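Local coordinates for protein DsbA-like disulfide oxidoreductase (Wolbachia endosymbiont of Drosophila melanogaster, PDB 6EEZ) that shuffles disulfide bonds as a thiol-disulfide exchange enzyme, a homotrimeric isomerase of the DsbA-like branch of the thioredoxin superfamily, at residues R179-V182 with D183-S186. Sequence-based numbering, arbitrary orientation.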
loop_
_atom_site.group_PDB
_atom_site.type_symbol
_atom_site.label_atom_id
_atom_site.label_comp_id
_atom_site.label_asym_id
_atom_site.label_seq_id
_atom_site.Cartn_x
_atom_site.Cartn_y
_atom_site.Cartn_z
ATOM N N ARG A 179 10.001 13.952 1.378
ATOM C CA ARG A 179 9.377 15.284 1.392
ATOM C C ARG A 179 9.999 16.247 0.371
ATOM O O ARG A 179 9.292 17.039 -0.248
ATOM C CB ARG A 179 9.452 15.909 2.800
ATOM C CG ARG A 179 8.332 15.445 3.735
ATOM C CD ARG A 179 8.425 16.060 5.120
ATOM N NE ARG A 179 7.205 15.811 5.902
ATOM C CZ ARG A 179 7.112 15.957 7.225
ATOM N NH1 ARG A 179 8.169 16.344 7.923
ATOM N NH2 ARG A 179 5.969 15.697 7.847
ATOM N N LYS A 180 11.316 16.184 0.223
ATOM C CA LYS A 180 12.032 16.999 -0.748
ATOM C C LYS A 180 11.629 16.620 -2.186
ATOM O O LYS A 180 11.441 17.493 -3.034
ATOM C CB LYS A 180 13.549 16.844 -0.541
ATOM C CG LYS A 180 14.423 17.556 -1.583
ATOM C CD LYS A 180 15.911 17.568 -1.204
ATOM C CE LYS A 180 16.780 16.860 -2.262
ATOM N NZ LYS A 180 18.238 17.193 -2.145
ATOM N N LYS A 181 11.496 15.322 -2.458
ATOM C CA LYS A 181 11.058 14.880 -3.776
ATOM C C LYS A 181 9.643 15.356 -4.058
ATOM O O LYS A 181 9.355 15.847 -5.146
ATOM C CB LYS A 181 11.122 13.363 -3.900
ATOM C CG LYS A 181 10.653 12.832 -5.252
ATOM C CD LYS A 181 11.612 13.149 -6.385
ATOM C CE LYS A 181 11.031 12.642 -7.703
ATOM N NZ LYS A 181 11.932 12.665 -8.903
ATOM N N VAL A 182 8.758 15.208 -3.083
ATOM C CA VAL A 182 7.394 15.726 -3.213
ATOM C C VAL A 182 7.355 17.228 -3.479
ATOM O O VAL A 182 6.538 17.694 -4.259
ATOM C CB VAL A 182 6.570 15.450 -1.955
ATOM C CG1 VAL A 182 5.264 16.287 -1.955
ATOM C CG2 VAL A 182 6.269 13.986 -1.848
ATOM N N ASP A 183 8.210 17.992 -2.812
ATOM C CA ASP A 183 8.205 19.451 -2.971
ATOM C C ASP A 183 8.763 19.837 -4.327
ATOM O O ASP A 183 8.255 20.735 -4.994
ATOM C CB ASP A 183 9.023 20.137 -1.872
ATOM C CG ASP A 183 8.241 20.345 -0.609
ATOM O OD1 ASP A 183 7.079 19.884 -0.548
ATOM O OD2 ASP A 183 8.781 20.987 0.321
ATOM N N GLU A 184 9.842 19.164 -4.701
ATOM C CA GLU A 184 10.465 19.351 -5.997
ATOM C C GLU A 184 9.426 19.163 -7.099
ATOM O O GLU A 184 9.331 19.972 -8.021
ATOM C CB GLU A 184 11.634 18.372 -6.131
ATOM C CG GLU A 184 12.151 18.087 -7.530
ATOM C CD GLU A 184 12.953 16.794 -7.578
ATOM O OE1 GLU A 184 13.813 16.597 -6.690
ATOM O OE2 GLU A 184 12.700 15.964 -8.482
ATOM N N LEU A 185 8.628 18.108 -6.982
ATOM C CA LEU A 185 7.590 17.811 -7.959
ATOM C C LEU A 185 6.371 18.736 -7.845
ATOM O O LEU A 185 5.603 18.848 -8.786
ATOM C CB LEU A 185 7.139 16.362 -7.812
ATOM C CG LEU A 185 8.160 15.272 -8.142
ATOM C CD1 LEU A 185 7.618 13.923 -7.739
ATOM C CD2 LEU A 185 8.516 15.278 -9.618
ATOM N N SER A 186 6.177 19.390 -6.704
ATOM C CA SER A 186 5.047 20.309 -6.563
ATOM C C SER A 186 5.413 21.647 -7.179
ATOM O O SER A 186 4.783 22.645 -6.874
ATOM C CB SER A 186 4.633 20.499 -5.082
ATOM O OG SER A 186 4.053 19.317 -4.537
HETATM O O HOH W 1 6.588 17.564 0.848
#
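Arg-179 O accepts the backbone N-H of Asp-183, the N lying 2.9 Å from that oxygen, and water 1 also donates to this carbonyl. The same water reaches Asp-183 OD1 at 2.8 Å, bridging side chain and backbone one turn apart; OD1 is further engaged by Lys-63. The guanidinium of Arg-179 leads away from this turn to pair with Asp-61. Lys-180 contributes through its carbonyl: Lys-180 O takes Glu-184 N at 2.9 Å in a nearly straight bond (164°). Lys-181 adds side-chain contacts to the same backbone pattern: its O receives Leu-185 N at 3.0 Å, while its chain, bent at chi2 (71°), runs forward along the helix surface. There the lysine's aliphatic part crosses the leucine at a slant, Lys-181 CE 3.6 Å from Leu-185 CD1, and NZ meets Glu-184 OE2 in a salt bridge whose hydrogen bond, at 3.4 Å, is weak. Asp-166 and Ser-167 also engage that ammonium group, so Glu-184 is one of several partners around it. Val-182, the buried member, directs its methyl-bearing side chain against Lys-63 and Ile-64, whereas its carbonyl points toward Ser-186. Ser-186 OG bonds to Val-182 O at 3.0 Å, its chi1 of -69° carrying the hydroxyl back toward the preceding turn; the bond from Ser-186 N to the same oxygen is weak. Val-182 O is thus shared by hydroxyl and amide, a serine hydroxyl bonding to the carbonyl four residues earlier within the i to i+4 pattern of helix 175-185 in this thioredoxin-fold protein.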